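Local coordinates for protein ferredoxin-NADP reductase (Neisseria gonorrhoeae MIA_2011_03-10, PDB 5TR9) that probably transfers electrons between NADP(H) and ferredoxin through a bound FAD, at residues A65-S70 with G131-L136; G110-E115 with R228-G233; L126-G131 with C232-M237. One frame throughout, in Å; residues are numbered along the deposited sequence.

In the fold
A ferredoxin-NADP reductase joins an antiparallel FAD-binding sheet to a parallel NAD-binding one; contacts 1 and 2 bridge the two, while contact 3 lies within the NAD-binding part. Contact 1 sets the end of strand 60-67 against helix 133-139, beside the flavin. Contact 2 lays the loop 110-115 over strand 227-233, and contact 3 pairs that strand with strand 122-128 and reaches the adenine of FAD through Ser130. Contact 1 lies about 11 Å, centre to centre, from each of the others, which are about 12 Å apart. Phe135 ties them together: its ring packs on Met230, Cys127 and Cys232, while Pro134 meets Leu112, with 3.7 Å between Pro134 CG and Leu112 CD1.

Contact 1: residues A65-S70 with G131-L136; sequences AYSVVS and GIAPFL. With FAD (flavin-adenine dinucleotide), chain C.
Ser67 packs against Ala133 and Pro134 of helix 133-139, where the flavin-binding sheet meets the NAD-binding domain. This is the tight half of the contact: Ser67 CB lies 3.7 Å from Ala133 CB, and with OG anti to the carbonyl carbon (chi1 -56°) the hydroxyl runs alongside the proline ring, OG being 3.5 Å from Pro134 CD. No hydrogen bond joins the two segments, so they meet by van der Waals contact alone.

The other half, though also buried, is looser. Val69 CB stands 4.3 Å from Leu136 CD1, and Val68 turns its side chain away from the helix toward Tyr79 of strand 76-82. A closer approach of Val69 CG1 to Ala133 CB belongs to one of two deposited conformers and remains doubtful.

Arg64, Ala65, Tyr66 and Ser67 spell the RxYS motif of the ferredoxin reductase superfamily, and its backbone and side chains grip FAD. Ala65 O accepts a bond of 2.7 Å from O2' of the ribityl chain, while Tyr66 OH and O4' are hydrogen-bonded at 2.7 Å. Tyr66 also brings CD1 to 3.7 Å from flavin N3. Ser67 N donates to flavin O4 at 3.2 Å (151°), and Ala133 CB touches that same oxygen. A donor on O4 would be expected to draw electron density from the isoalloxazine, consistent with stabilising its reduced form.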
loop_
_atom_site.group_PDB
_atom_site.type_symbol
_atom_site.label_atom_id
_atom_site.label_comp_id
_atom_site.label_asym_id
_atom_site.label_seq_id
_atom_site.Cartn_x
_atom_site.Cartn_y
_atom_site.Cartn_z
ATOM N N ALA A 65 5.278 11.600 4.683
ATOM C CA ALA A 65 5.214 10.171 4.989
ATOM C C ALA A 65 5.085 9.324 3.721
ATOM O O ALA A 65 4.392 9.705 2.767
ATOM C CB ALA A 65 4.029 9.879 5.915
ATOM N N TYR A 66 5.742 8.155 3.723
ATOM C CA TYR A 66 5.688 7.199 2.611
ATOM C C TYR A 66 5.695 5.785 3.162
ATOM O O TYR A 66 6.532 5.461 4.004
ATOM C CB TYR A 66 6.876 7.377 1.641
ATOM C CG TYR A 66 6.829 8.759 1.061
ATOM C CD1 TYR A 66 6.039 9.037 -0.051
ATOM C CD2 TYR A 66 7.521 9.797 1.668
ATOM C CE1 TYR A 66 5.938 10.324 -0.540
ATOM C CE2 TYR A 66 7.424 11.076 1.195
ATOM C CZ TYR A 66 6.646 11.331 0.089
ATOM O OH TYR A 66 6.548 12.621 -0.360
ATOM N N SER A 67 4.787 4.941 2.676
ATOM C CA SER A 67 4.821 3.535 3.091
ATOM C C SER A 67 6.025 2.820 2.498
ATOM O O SER A 67 6.330 2.966 1.313
ATOM C CB SER A 67 3.556 2.811 2.637
ATOM O OG SER A 67 2.393 3.455 3.133
ATOM N N VAL A 68 6.703 2.005 3.313
ATOM C CA VAL A 68 7.823 1.238 2.773
ATOM C C VAL A 68 7.290 0.174 1.822
ATOM O O VAL A 68 6.413 -0.617 2.189
ATOM C CB VAL A 68 8.653 0.602 3.897
ATOM C CG1 VAL A 68 9.872 -0.096 3.288
ATOM C CG2 VAL A 68 9.095 1.662 4.893
ATOM N N VAL A 69 7.822 0.144 0.591
ATOM C CA VAL A 69 7.394 -0.886 -0.352
ATOM C C VAL A 69 8.353 -2.070 -0.375
ATOM O O VAL A 69 7.939 -3.175 -0.762
ATOM C CB VAL A 69 7.189 -0.333 -1.782
ATOM C CG1 VAL A 69 6.373 0.954 -1.750
ATOM C CG2 VAL A 69 8.497 -0.106 -2.480
ATOM N N SER A 70 9.587 -1.899 0.083
ATOM C CA SER A 70 10.550 -2.980 0.092
ATOM C C SER A 70 10.324 -3.919 1.278
ATOM O O SER A 70 9.593 -3.621 2.229
ATOM C CB SER A 70 11.971 -2.405 0.137
ATOM O OG SER A 70 12.023 -1.337 1.079
ATOM N N GLY A 131 -1.702 3.733 -2.410
ATOM C CA GLY A 131 -2.092 2.917 -1.266
ATOM C C GLY A 131 -1.722 1.449 -1.383
ATOM O O GLY A 131 -1.794 0.729 -0.377
ATOM N N ILE A 132 -1.346 0.981 -2.582
ATOM C CA ILE A 132 -0.789 -0.363 -2.709
ATOM C C ILE A 132 0.538 -0.510 -1.967
ATOM O O ILE A 132 0.904 -1.623 -1.586
ATOM C CB ILE A 132 -0.631 -0.731 -4.202
ATOM C CG1 ILE A 132 -0.392 -2.232 -4.362
ATOM C CG2 ILE A 132 0.463 0.142 -4.873
ATOM C CD1 ILE A 132 -0.419 -2.727 -5.791
ATOM N N ALA A 133 1.252 0.594 -1.714
ATOM C CA ALA A 133 2.622 0.522 -1.190
ATOM C C ALA A 133 2.785 -0.346 0.055
ATOM O O ALA A 133 3.642 -1.247 0.036
ATOM C CB ALA A 133 3.138 1.945 -0.930
ATOM N N PRO A 134 2.044 -0.143 1.154
ATOM C CA PRO A 134 2.271 -1.005 2.331
ATOM C C PRO A 134 1.964 -2.461 2.053
ATOM O O PRO A 134 2.569 -3.357 2.661
ATOM C CB PRO A 134 1.313 -0.430 3.384
ATOM C CG PRO A 134 0.226 0.261 2.580
ATOM C CD PRO A 134 0.952 0.830 1.379
ATOM N N PHE A 135 1.025 -2.721 1.155
ATOM C CA PHE A 135 0.665 -4.102 0.864
ATOM C C PHE A 135 1.758 -4.807 0.068
ATOM O O PHE A 135 1.906 -6.029 0.186
ATOM C CB PHE A 135 -0.694 -4.129 0.150
ATOM C CG PHE A 135 -1.815 -3.555 0.988
ATOM C CD1 PHE A 135 -1.942 -3.897 2.333
ATOM C CD2 PHE A 135 -2.717 -2.656 0.447
ATOM C CE1 PHE A 135 -2.950 -3.359 3.122
ATOM C CE2 PHE A 135 -3.740 -2.111 1.238
ATOM C CZ PHE A 135 -3.850 -2.471 2.575
ATOM N N LEU A 136 2.565 -4.062 -0.703
ATOM C CA LEU A 136 3.715 -4.689 -1.361
ATOM C C LEU A 136 4.709 -5.218 -0.330
ATOM O O LEU A 136 5.228 -6.338 -0.467
ATOM C CB LEU A 136 4.395 -3.702 -2.312
ATOM C CG LEU A 136 3.512 -3.222 -3.470
ATOM C CD1 LEU A 136 4.248 -2.185 -4.316
ATOM C CD2 LEU A 136 3.075 -4.391 -4.335
HETATM P PA FAD C . 1.231 17.720 -0.636
HETATM O O1A FAD C . 1.315 19.163 -0.262
HETATM O O2A FAD C . 1.597 16.720 0.455
HETATM O O5B FAD C . -0.202 17.323 -1.114
HETATM C C5B FAD C . -0.922 18.121 -2.073
HETATM C C4B FAD C . -2.191 17.375 -2.405
HETATM O O4B FAD C . -1.862 16.243 -3.235
HETATM C C3B FAD C . -2.913 16.768 -1.211
HETATM O O3B FAD C . -3.781 17.704 -0.580
HETATM C C2B FAD C . -3.707 15.628 -1.853
HETATM O O2B FAD C . -4.915 16.101 -2.442
HETATM C C1B FAD C . -2.775 15.186 -2.981
HETATM N N9A FAD C . -1.996 13.988 -2.708
HETATM C C8A FAD C . -0.926 13.859 -1.863
HETATM N N7A FAD C . -0.388 12.661 -1.866
HETATM C C5A FAD C . -1.149 11.963 -2.792
HETATM C C6A FAD C . -1.089 10.637 -3.255
HETATM N N6A FAD C . -0.194 9.743 -2.819
HETATM N N1A FAD C . -2.004 10.251 -4.173
HETATM C C2A FAD C . -2.899 11.146 -4.607
HETATM N N3A FAD C . -3.052 12.423 -4.241
HETATM C C4A FAD C . -2.133 12.773 -3.331
HETATM N N1 FAD C . 2.333 9.427 -1.013
HETATM C C2 FAD C . 2.878 8.585 -1.936
HETATM O O2 FAD C . 3.080 8.957 -3.102
HETATM N N3 FAD C . 3.186 7.281 -1.564
HETATM C C4 FAD C . 2.990 6.729 -0.308
HETATM O O4 FAD C . 3.314 5.563 -0.079
HETATM C C4X FAD C . 2.424 7.639 0.658
HETATM N N5 FAD C . 2.184 7.189 1.876
HETATM C C5X FAD C . 1.643 8.068 2.794
HETATM C C6 FAD C . 1.388 7.610 4.090
HETATM C C7 FAD C . 0.843 8.452 5.052
HETATM C C7M FAD C . 0.596 7.933 6.444
HETATM C C8 FAD C . 0.555 9.786 4.723
HETATM C C8M FAD C . -0.031 10.721 5.752
HETATM C C9 FAD C . 0.800 10.244 3.429
HETATM C C9A FAD C . 1.346 9.401 2.466
HETATM N N10 FAD C . 1.571 9.820 1.133
HETATM C C10 FAD C . 2.136 8.975 0.217
HETATM C "C1'" FAD C . 1.421 11.225 0.748
HETATM C "C2'" FAD C . 2.787 11.930 0.846
HETATM O "O2'" FAD C . 3.199 12.095 2.205
HETATM C "C3'" FAD C . 2.770 13.294 0.152
HETATM O "O3'" FAD C . 1.633 14.032 0.582
HETATM C "C4'" FAD C . 2.904 13.215 -1.371
HETATM O "O4'" FAD C . 4.205 12.717 -1.692
HETATM C "C5'" FAD C . 2.704 14.551 -2.055
HETATM O "O5'" FAD C . 3.590 15.519 -1.459
HETATM P P FAD C . 3.643 17.008 -2.005
HETATM O O1P FAD C . 4.081 17.008 -3.464
HETATM O O2P FAD C . 4.434 17.810 -1.032
HETATM O O3P FAD C . 2.098 17.440 -1.934
#

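Contact 2: residues G110-E115 with R228-G233; sequences GFLLPE and RFMICG
Leu112 and Pro114 lie over one face of strand 227-233, in the parallel sheet of the Rossmann-like NAD-binding domain. Leu112 is the centre of an inverse gamma turn in the loop that leads from the FAD-binding sheet into this domain, and it directs its side chain at the strand.

Along the strand, Met230 is the first to make contact and carries most of the strand's share. Its chain leaves the backbone extended, then bends at chi3 (73°), which turns CE beneath the loop: CE is 3.5 Å from Leu112 C and 3.8 Å from Leu112 CB. The same methyl also touches the proline, 3.8 Å from Pro114 CD, and the sulfur adds a second touch there, SD lying 3.7 Å from Pro114 CB. Next comes Ile231, which points its side chain the other way, onto helix 235-247; only its carbonyl oxygen lies near the loop, a loose 4.2 Å from Leu112 CD2. Cys232 again faces the loop, and both atoms of its side chain approach one methyl of the leucine: CB is 4.1 Å and SG 4.3 Å from Leu112 CD1.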
loop_
_atom_site.group_PDB
_atom_site.type_symbol
_atom_site.label_atom_id
_atom_site.label_comp_id
_atom_site.label_asym_id
_atom_site.label_seq_id
_atom_site.Cartn_x
_atom_site.Cartn_y
_atom_site.Cartn_z
ATOM N N GLY A 110 2.723 3.126 12.218
ATOM C CA GLY A 110 1.527 2.703 11.521
ATOM C C GLY A 110 0.933 1.422 12.057
ATOM O O GLY A 110 1.617 0.635 12.731
ATOM N N PHE A 111 -0.344 1.195 11.740
ATOM C CA PHE A 111 -1.090 0.087 12.320
ATOM C C PHE A 111 -1.668 -0.858 11.277
ATOM O O PHE A 111 -2.528 -1.682 11.618
ATOM C CB PHE A 111 -2.197 0.637 13.229
ATOM C CG PHE A 111 -1.671 1.516 14.326
ATOM C CD1 PHE A 111 -0.973 0.970 15.391
ATOM C CD2 PHE A 111 -1.840 2.892 14.274
ATOM C CE1 PHE A 111 -0.469 1.779 16.401
ATOM C CE2 PHE A 111 -1.340 3.703 15.281
ATOM C CZ PHE A 111 -0.652 3.143 16.342
ATOM N N LEU A 112 -1.213 -0.779 10.022
ATOM C CA LEU A 112 -1.577 -1.772 9.008
ATOM C C LEU A 112 -0.723 -3.007 9.253
ATOM O O LEU A 112 0.264 -3.272 8.565
ATOM C CB LEU A 112 -1.353 -1.247 7.597
ATOM C CG LEU A 112 -2.288 -0.153 7.099
ATOM C CD1 LEU A 112 -1.843 0.218 5.683
ATOM C CD2 LEU A 112 -3.756 -0.610 7.123
ATOM N N LEU A 113 -1.132 -3.780 10.255
ATOM C CA LEU A 113 -0.330 -4.871 10.804
ATOM C C LEU A 113 -1.137 -6.158 10.695
ATOM O O LEU A 113 -1.882 -6.516 11.621
ATOM C CB LEU A 113 0.058 -4.561 12.247
ATOM C CG LEU A 113 0.937 -3.312 12.387
ATOM C CD1 LEU A 113 1.127 -2.952 13.842
ATOM C CD2 LEU A 113 2.288 -3.533 11.708
ATOM N N PRO A 114 -1.003 -6.894 9.585
ATOM C CA PRO A 114 -1.938 -8.003 9.319
ATOM C C PRO A 114 -1.844 -9.153 10.302
ATOM O O PRO A 114 -2.832 -9.881 10.457
ATOM C CB PRO A 114 -1.557 -8.459 7.902
ATOM C CG PRO A 114 -0.182 -7.929 7.679
ATOM C CD PRO A 114 -0.053 -6.677 8.481
ATOM N N GLU A 115 -0.711 -9.339 10.976
ATOM C CA GLU A 115 -0.604 -10.465 11.904
ATOM C C GLU A 115 -1.372 -10.247 13.190
ATOM O O GLU A 115 -1.431 -11.164 14.019
ATOM C CB GLU A 115 0.867 -10.755 12.180
ATOM C CG GLU A 115 1.507 -11.306 10.911
ATOM C CD GLU A 115 3.004 -11.435 10.957
ATOM O OE1 GLU A 115 3.611 -11.522 12.041
ATOM O OE2 GLU A 115 3.582 -11.452 9.852
ATOM N N ARG A 228 -10.864 -11.020 6.468
ATOM C CA ARG A 228 -10.258 -9.902 7.185
ATOM C C ARG A 228 -9.745 -8.899 6.161
ATOM O O ARG A 228 -8.993 -9.273 5.258
ATOM C CB ARG A 228 -9.135 -10.386 8.115
ATOM C CG ARG A 228 -9.611 -11.402 9.171
ATOM C CD ARG A 228 -10.583 -10.758 10.170
ATOM N NE ARG A 228 -11.007 -11.668 11.244
ATOM C CZ ARG A 228 -12.084 -12.446 11.194
ATOM N NH1 ARG A 228 -12.849 -12.462 10.112
ATOM N NH2 ARG A 228 -12.399 -13.217 12.230
ATOM N N PHE A 229 -10.173 -7.646 6.290
ATOM C CA PHE A 229 -9.910 -6.598 5.307
ATOM C C PHE A 229 -8.859 -5.613 5.800
ATOM O O PHE A 229 -8.858 -5.221 6.971
ATOM C CB PHE A 229 -11.179 -5.789 4.996
ATOM C CG PHE A 229 -12.217 -6.532 4.203
ATOM C CD1 PHE A 229 -12.133 -6.594 2.820
ATOM C CD2 PHE A 229 -13.300 -7.135 4.840
ATOM C CE1 PHE A 229 -13.108 -7.260 2.068
ATOM C CE2 PHE A 229 -14.274 -7.813 4.096
ATOM C CZ PHE A 229 -14.179 -7.869 2.709
ATOM N N MET A 230 -8.014 -5.150 4.878
ATOM C CA MET A 230 -7.156 -3.997 5.117
ATOM C C MET A 230 -7.405 -3.004 3.993
ATOM O O MET A 230 -7.561 -3.404 2.837
ATOM C CB MET A 230 -5.683 -4.400 5.166
ATOM C CG MET A 230 -5.411 -5.558 6.128
ATOM S SD MET A 230 -3.678 -6.021 6.158
ATOM C CE MET A 230 -2.985 -4.635 7.077
ATOM N N ILE A 231 -7.476 -1.721 4.331
ATOM C CA ILE A 231 -7.856 -0.686 3.373
ATOM C C ILE A 231 -6.814 0.416 3.410
ATOM O O ILE A 231 -6.540 0.971 4.478
ATOM C CB ILE A 231 -9.230 -0.076 3.690
ATOM C CG1 ILE A 231 -10.255 -1.149 4.061
ATOM C CG2 ILE A 231 -9.708 0.776 2.497
ATOM C CD1 ILE A 231 -11.570 -0.543 4.593
ATOM N N CYS A 232 -6.295 0.794 2.242
ATOM C CA CYS A 232 -5.366 1.922 2.177
ATOM C C CYS A 232 -5.563 2.631 0.845
ATOM O O CYS A 232 -5.351 2.034 -0.209
ATOM C CB CYS A 232 -3.907 1.468 2.341
ATOM S SG CYS A 232 -2.730 2.866 2.402
ATOM N N GLY A 233 -5.964 3.895 0.881
ATOM C CA GLY A 233 -6.281 4.576 -0.363
ATOM C C GLY A 233 -6.645 6.018 -0.103
ATOM O O GLY A 233 -6.399 6.552 0.982
#

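Contact 3: residues L126-G131 with C232-M237; sequences LCTGSG and CGNPEM. With FAD (flavin-adenine dinucleotide), chain C.
Leu126, Cys127 and Thr128 pair with Cys232 as neighbouring parallel strands, and both chains then turn out of the sheet. Cys232 N donates to Leu126 O at 3.0 Å (162°), and Thr128 N returns a bond of 3.2 Å to Cys232 O. That carbonyl oxygen is also approached by two CA-H groups: Cys127 CA at 3.0 Å and Gly131 CA, less closely. Gly131 comes back to the strand end through a turn in which its N bonds Thr128 O. Having no side chain, it can sit directly against Cys232 O.

Thr128 divides its two branches between different partners. OG1, between the backbone N and carbonyl carbon (chi1 70°), accepts from Asn234 N at 2.9 Å, with the CA of side-chain-free Gly233 packed close to the same oxygen. CG2 meets Met237 tip to tip, only 3.4 Å from Met237 CG, tighter than usual for two carbons. A bend at chi2 swings the rest of the methionine back over the strand, bringing CE to 4.1 Å from Leu126 CB.

Asn234 is the N-cap of helix 235-247. Its OD1 accepts from Met237 N at 2.8 Å, the donor standing well above the carboxamide plane. Through its bond to Asn234 N, Thr128 helps to position the capping residue.

Beyond the strand, Ser130 OG accepts a 2.9 Å hydrogen bond from adenine N6A of FAD. These paired loops, TGSGIAP at the end of strand 122-128 and CGNPEM at the end of its neighbour in the sheet, 227-233, are hallmarks of the NADP-binding domain in ferredoxin-NADP reductases; in relatives such loops border the nicotinamide and pyrophosphate site, and here the first also receives the adenine of FAD.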
loop_
_atom_site.group_PDB
_atom_site.type_symbol
_atom_site.label_atom_id
_atom_site.label_comp_id
_atom_site.label_asym_id
_atom_site.label_seq_id
_atom_site.Cartn_x
_atom_site.Cartn_y
_atom_site.Cartn_z
ATOM N N LEU A 126 -7.498 -3.953 0.107
ATOM C CA LEU A 126 -8.197 -3.074 -0.826
ATOM C C LEU A 126 -7.439 -1.758 -0.891
ATOM O O LEU A 126 -7.227 -1.119 0.143
ATOM C CB LEU A 126 -9.636 -2.832 -0.356
ATOM C CG LEU A 126 -10.512 -4.066 -0.091
ATOM C CD1 LEU A 126 -11.822 -3.622 0.531
ATOM C CD2 LEU A 126 -10.767 -4.817 -1.400
ATOM N N CYS A 127 -7.022 -1.342 -2.085
ATOM C CA CYS A 127 -6.242 -0.112 -2.112
ATOM C C CYS A 127 -6.503 0.674 -3.386
ATOM O O CYS A 127 -6.999 0.137 -4.383
ATOM C CB CYS A 127 -4.738 -0.395 -1.975
ATOM S SG CYS A 127 -4.058 -1.478 -3.255
ATOM N N THR A 128 -6.151 1.964 -3.330
ATOM C CA THR A 128 -6.165 2.843 -4.496
ATOM C C THR A 128 -4.807 3.502 -4.653
ATOM O O THR A 128 -4.148 3.836 -3.669
ATOM C CB THR A 128 -7.222 3.963 -4.402
ATOM O OG1 THR A 128 -6.842 4.924 -3.402
ATOM C CG2 THR A 128 -8.588 3.386 -4.081
ATOM N N GLY A 129 -4.419 3.722 -5.912
ATOM C CA GLY A 129 -3.266 4.568 -6.182
ATOM C C GLY A 129 -2.024 4.095 -5.458
ATOM O O GLY A 129 -1.689 2.906 -5.471
ATOM N N SER A 130 -1.339 5.036 -4.801
ATOM C CA SER A 130 -0.132 4.680 -4.057
ATOM C C SER A 130 -0.428 3.897 -2.782
ATOM O O SER A 130 0.515 3.417 -2.144
ATOM C CB SER A 130 0.681 5.936 -3.727
ATOM O OG SER A 130 -0.104 6.892 -3.032
ATOM N N GLY A 131 -1.702 3.733 -2.410
ATOM C CA GLY A 131 -2.092 2.917 -1.266
ATOM C C GLY A 131 -1.722 1.449 -1.383
ATOM O O GLY A 131 -1.794 0.729 -0.377
ATOM N N CYS A 232 -6.295 0.794 2.242
ATOM C CA CYS A 232 -5.366 1.922 2.177
ATOM C C CYS A 232 -5.563 2.631 0.845
ATOM O O CYS A 232 -5.351 2.034 -0.209
ATOM C CB CYS A 232 -3.907 1.468 2.341
ATOM S SG CYS A 232 -2.730 2.866 2.402
ATOM N N GLY A 233 -5.964 3.895 0.881
ATOM C CA GLY A 233 -6.281 4.576 -0.363
ATOM C C GLY A 233 -6.645 6.018 -0.103
ATOM O O GLY A 233 -6.399 6.552 0.982
ATOM N N ASN A 234 -7.229 6.664 -1.117
ATOM C CA ASN A 234 -7.593 8.059 -0.920
ATOM C C ASN A 234 -8.663 8.150 0.173
ATOM O O ASN A 234 -9.433 7.202 0.389
ATOM C CB ASN A 234 -8.045 8.721 -2.234
ATOM C CG ASN A 234 -9.262 8.065 -2.863
ATOM O OD1 ASN A 234 -10.395 8.290 -2.432
ATOM N ND2 ASN A 234 -9.042 7.310 -3.948
ATOM N N PRO A 235 -8.668 9.243 0.939
ATOM C CA PRO A 235 -9.579 9.339 2.094
ATOM C C PRO A 235 -11.027 9.046 1.755
ATOM O O PRO A 235 -11.697 8.359 2.532
ATOM C CB PRO A 235 -9.375 10.783 2.555
ATOM C CG PRO A 235 -7.937 11.058 2.229
ATOM C CD PRO A 235 -7.693 10.349 0.913
ATOM N N GLU A 236 -11.526 9.517 0.604
ATOM C CA GLU A 236 -12.920 9.249 0.263
ATOM C C GLU A 236 -13.156 7.762 0.043
ATOM O O GLU A 236 -14.171 7.213 0.492
ATOM C CB GLU A 236 -13.344 10.042 -0.972
ATOM C CG GLU A 236 -14.798 9.777 -1.325
ATOM C CD GLU A 236 -15.372 10.715 -2.353
ATOM O OE1 GLU A 236 -16.591 10.604 -2.582
ATOM O OE2 GLU A 236 -14.635 11.553 -2.918
ATOM N N MET A 237 -12.234 7.096 -0.663
ATOM C CA MET A 237 -12.367 5.656 -0.868
ATOM C C MET A 237 -12.321 4.908 0.454
ATOM O O MET A 237 -13.121 3.998 0.686
ATOM C CB MET A 237 -11.274 5.146 -1.806
ATOM C CG MET A 237 -11.239 3.626 -1.901
ATOM S SD MET A 237 -10.088 2.885 -0.713
ATOM C CE MET A 237 -10.129 1.171 -1.230
HETATM P PA FAD C . 1.231 17.720 -0.636
HETATM O O1A FAD C . 1.315 19.163 -0.262
HETATM O O2A FAD C . 1.597 16.720 0.455
HETATM O O5B FAD C . -0.202 17.323 -1.114
HETATM C C5B FAD C . -0.922 18.121 -2.073
HETATM C C4B FAD C . -2.191 17.375 -2.405
HETATM O O4B FAD C . -1.862 16.243 -3.235
HETATM C C3B FAD C . -2.913 16.768 -1.211
HETATM O O3B FAD C . -3.781 17.704 -0.580
HETATM C C2B FAD C . -3.707 15.628 -1.853
HETATM O O2B FAD C . -4.915 16.101 -2.442
HETATM C C1B FAD C . -2.775 15.186 -2.981
HETATM N N9A FAD C . -1.996 13.988 -2.708
HETATM C C8A FAD C . -0.926 13.859 -1.863
HETATM N N7A FAD C . -0.388 12.661 -1.866
HETATM C C5A FAD C . -1.149 11.963 -2.792
HETATM C C6A FAD C . -1.089 10.637 -3.255
HETATM N N6A FAD C . -0.194 9.743 -2.819
HETATM N N1A FAD C . -2.004 10.251 -4.173
HETATM C C2A FAD C . -2.899 11.146 -4.607
HETATM N N3A FAD C . -3.052 12.423 -4.241
HETATM C C4A FAD C . -2.133 12.773 -3.331
HETATM N N1 FAD C . 2.333 9.427 -1.013
HETATM C C2 FAD C . 2.878 8.585 -1.936
HETATM O O2 FAD C . 3.080 8.957 -3.102
HETATM N N3 FAD C . 3.186 7.281 -1.564
HETATM C C4 FAD C . 2.990 6.729 -0.308
HETATM O O4 FAD C . 3.314 5.563 -0.079
HETATM C C4X FAD C . 2.424 7.639 0.658
HETATM N N5 FAD C . 2.184 7.189 1.876
HETATM C C5X FAD C . 1.643 8.068 2.794
HETATM C C6 FAD C . 1.388 7.610 4.090
HETATM C C7 FAD C . 0.843 8.452 5.052
HETATM C C7M FAD C . 0.596 7.933 6.444
HETATM C C8 FAD C . 0.555 9.786 4.723
HETATM C C8M FAD C . -0.031 10.721 5.752
HETATM C C9 FAD C . 0.800 10.244 3.429
HETATM C C9A FAD C . 1.346 9.401 2.466
HETATM N N10 FAD C . 1.571 9.820 1.133
HETATM C C10 FAD C . 2.136 8.975 0.217
HETATM C "C1'" FAD C . 1.421 11.225 0.748
HETATM C "C2'" FAD C . 2.787 11.930 0.846
HETATM O "O2'" FAD C . 3.199 12.095 2.205
HETATM C "C3'" FAD C . 2.770 13.294 0.152
HETATM O "O3'" FAD C . 1.633 14.032 0.582
HETATM C "C4'" FAD C . 2.904 13.215 -1.371
HETATM O "O4'" FAD C . 4.205 12.717 -1.692
HETATM C "C5'" FAD C . 2.704 14.551 -2.055
HETATM O "O5'" FAD C . 3.590 15.519 -1.459
HETATM P P FAD C . 3.643 17.008 -2.005
HETATM O O1P FAD C . 4.081 17.008 -3.464
HETATM O O2P FAD C . 4.434 17.810 -1.032
HETATM O O3P FAD C . 2.098 17.440 -1.934
#